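Local coordinates for peptidase M16 C-terminal domain-containing protein (Enterococcus faecalis, PDB 3D3Y) that is of unknown function but probably belongs to the M16 metallopeptidase family, carrying a domain of the inactive type, at residues 232-237 with 264-269. Numbering follows the deposited sequence.
With EDO (1,2-ethanediol), chain H.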
loop_
_atom_site.group_PDB
_atom_site.type_symbol
_atom_site.label_atom_id
_atom_site.label_comp_id
_atom_site.label_asym_id
_atom_site.label_seq_id
_atom_site.Cartn_x
_atom_site.Cartn_y
_atom_site.Cartn_z
ATOM N N ALA A 232 9.966 4.241 12.045
ATOM C CA ALA A 232 8.932 3.490 12.756
ATOM C C ALA A 232 7.835 3.124 11.770
ATOM O O ALA A 232 7.448 3.940 10.936
ATOM C CB ALA A 232 8.378 4.288 13.887
ATOM N N ILE A 233 7.361 1.887 11.813
ATOM C CA ILE A 233 6.362 1.511 10.827
ATOM C C ILE A 233 4.973 2.109 11.139
ATOM O O ILE A 233 4.280 2.580 10.230
ATOM C CB ILE A 233 6.289 -0.018 10.555
ATOM C CG1 ILE A 233 5.215 -0.269 9.482
ATOM C CG2 ILE A 233 5.995 -0.799 11.817
ATOM C CD1 ILE A 233 5.632 -1.000 8.251
ATOM N N PHE A 234 4.571 2.090 12.402
ATOM C CA PHE A 234 3.206 2.438 12.745
ATOM C C PHE A 234 3.073 3.948 12.822
ATOM O O PHE A 234 4.041 4.652 13.168
ATOM C CB PHE A 234 2.772 1.802 14.075
ATOM C CG PHE A 234 2.697 0.296 14.039
ATOM C CD1 PHE A 234 2.162 -0.376 12.943
ATOM C CD2 PHE A 234 3.160 -0.451 15.114
ATOM C CE1 PHE A 234 2.087 -1.794 12.911
ATOM C CE2 PHE A 234 3.083 -1.876 15.097
ATOM C CZ PHE A 234 2.540 -2.533 13.987
ATOM N N TYR A 235 1.883 4.445 12.496
ATOM C CA TYR A 235 1.570 5.849 12.775
ATOM C C TYR A 235 0.432 5.892 13.791
ATOM O O TYR A 235 -0.545 5.150 13.677
ATOM C CB TYR A 235 1.169 6.621 11.513
ATOM C CG TYR A 235 0.608 8.011 11.799
ATOM C CD1 TYR A 235 1.450 9.139 11.862
ATOM C CD2 TYR A 235 -0.759 8.195 12.026
ATOM C CE1 TYR A 235 0.937 10.423 12.127
ATOM C CE2 TYR A 235 -1.285 9.476 12.292
ATOM C CZ TYR A 235 -0.438 10.574 12.340
ATOM O OH TYR A 235 -0.997 11.810 12.593
ATOM N N ASN A 236 0.580 6.792 14.761
ATOM C CA ASN A 236 -0.423 7.042 15.784
ATOM C C ASN A 236 -0.598 8.561 15.996
ATOM O O ASN A 236 0.315 9.359 15.732
ATOM C CB ASN A 236 0.013 6.345 17.094
ATOM C CG ASN A 236 -0.956 6.578 18.230
ATOM O OD1 ASN A 236 -2.112 6.124 18.173
ATOM N ND2 ASN A 236 -0.505 7.309 19.270
ATOM N N GLN A 237 -1.763 8.962 16.479
ATOM C CA GLN A 237 -2.005 10.374 16.800
ATOM C C GLN A 237 -3.014 10.425 17.925
ATOM O O GLN A 237 -3.776 9.461 18.104
ATOM C CB GLN A 237 -2.554 11.109 15.582
ATOM C CG GLN A 237 -3.792 10.469 14.980
ATOM C CD GLN A 237 -4.366 11.305 13.838
ATOM O OE1 GLN A 237 -3.627 11.963 13.100
ATOM N NE2 GLN A 237 -5.685 11.283 13.697
ATOM N N ASP A 264 -7.063 2.774 17.271
ATOM C CA ASP A 264 -5.872 2.445 18.033
ATOM C C ASP A 264 -5.516 0.926 17.991
ATOM O O ASP A 264 -4.939 0.411 18.931
ATOM C CB ASP A 264 -6.065 2.948 19.475
ATOM C CG ASP A 264 -4.756 3.107 20.232
ATOM O OD1 ASP A 264 -3.768 3.640 19.647
ATOM O OD2 ASP A 264 -4.733 2.712 21.428
ATOM N N ILE A 265 -5.865 0.213 16.912
ATOM C CA ILE A 265 -5.522 -1.206 16.809
ATOM C C ILE A 265 -4.584 -1.453 15.626
ATOM O O ILE A 265 -4.880 -1.056 14.501
ATOM C CB ILE A 265 -6.775 -2.106 16.685
ATOM C CG1 ILE A 265 -7.643 -2.022 17.967
ATOM C CG2 ILE A 265 -6.378 -3.568 16.414
ATOM C CD1 ILE A 265 -9.074 -2.507 17.717
ATOM N N TYR A 266 -3.481 -2.156 15.890
ATOM C CA TYR A 266 -2.398 -2.304 14.905
ATOM C C TYR A 266 -2.084 -3.746 14.633
ATOM O O TYR A 266 -2.449 -4.635 15.410
ATOM C CB TYR A 266 -1.130 -1.561 15.360
ATOM C CG TYR A 266 -1.366 -0.060 15.393
ATOM C CD1 TYR A 266 -0.979 0.744 14.326
ATOM C CD2 TYR A 266 -2.014 0.539 16.473
ATOM C CE1 TYR A 266 -1.226 2.114 14.330
ATOM C CE2 TYR A 266 -2.268 1.920 16.496
ATOM C CZ TYR A 266 -1.874 2.693 15.427
ATOM O OH TYR A 266 -2.116 4.046 15.431
ATOM N N TYR A 267 -1.408 -3.972 13.516
ATOM C CA TYR A 267 -0.940 -5.281 13.128
ATOM C C TYR A 267 -0.168 -5.857 14.322
ATOM O O TYR A 267 0.656 -5.168 14.901
ATOM C CB TYR A 267 0.002 -5.108 11.950
ATOM C CG TYR A 267 0.464 -6.371 11.310
ATOM C CD1 TYR A 267 -0.284 -6.985 10.304
ATOM C CD2 TYR A 267 1.668 -6.945 11.695
ATOM C CE1 TYR A 267 0.180 -8.159 9.688
ATOM C CE2 TYR A 267 2.151 -8.097 11.106
ATOM C CZ TYR A 267 1.407 -8.711 10.106
ATOM O OH TYR A 267 1.944 -9.838 9.531
ATOM N N GLY A 268 -0.457 -7.096 14.694
ATOM C CA GLY A 268 0.198 -7.710 15.850
ATOM C C GLY A 268 -0.354 -7.374 17.239
ATOM O O GLY A 268 0.138 -7.897 18.246
ATOM N N ASP A 269 -1.373 -6.523 17.313
ATOM C CA ASP A 269 -2.004 -6.157 18.608
ATOM C C ASP A 269 -3.002 -7.224 19.060
ATOM O O ASP A 269 -3.525 -7.976 18.255
ATOM C CB ASP A 269 -2.772 -4.839 18.495
ATOM C CG ASP A 269 -1.887 -3.601 18.664
ATOM O OD1 ASP A 269 -0.688 -3.760 18.948
ATOM O OD2 ASP A 269 -2.404 -2.462 18.479
HETATM C C1 EDO H . -2.718 -3.947 22.841
HETATM O O1 EDO H . -4.046 -4.240 23.270
HETATM C C2 EDO H . -2.189 -5.233 22.262
HETATM O O2 EDO H . -0.886 -5.042 21.743
#
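F234 and Y266 pair across two loop segments, their CA atoms 7.7 Å apart, and 264-269 closes in a type II turn from Y266 to D269. Y266, buried and amphipathic, suits the join: its CD1 meets F234 CD1 at 3.6 Å, while its OH donates a 2.6 Å hydrogen bond to the backbone O of Y235, tilted 23° from that carbonyl plane. The two side chains run antiparallel alongside one another, their ring planes oblique at 52°. Y266 CB sits over the centre of the F234 ring, a CH-pi contact 4.0 Å from the centroid, and I233 CG2 covers the opposite face, so a flat aromatic fits between them. F234 CE1 meets Y267 CB at 4.0 Å. Chi1 -173° sets Y267 CG anti to its backbone N, and its ring meets those of F311 and Y272. G268 holds a positive phi at which a beta carbon would collide with the carbonyl O of Y267. D269 OD2 takes the N-H of Y266, N to OD2 2.8 Å, from above the carboxylate plane, bracing the turn. One hydroxyl bond plus aromatic contact ties the linker before strand 244-251 to the loop into helix 272-284, gripping Y235 by its backbone, independently of its side chain.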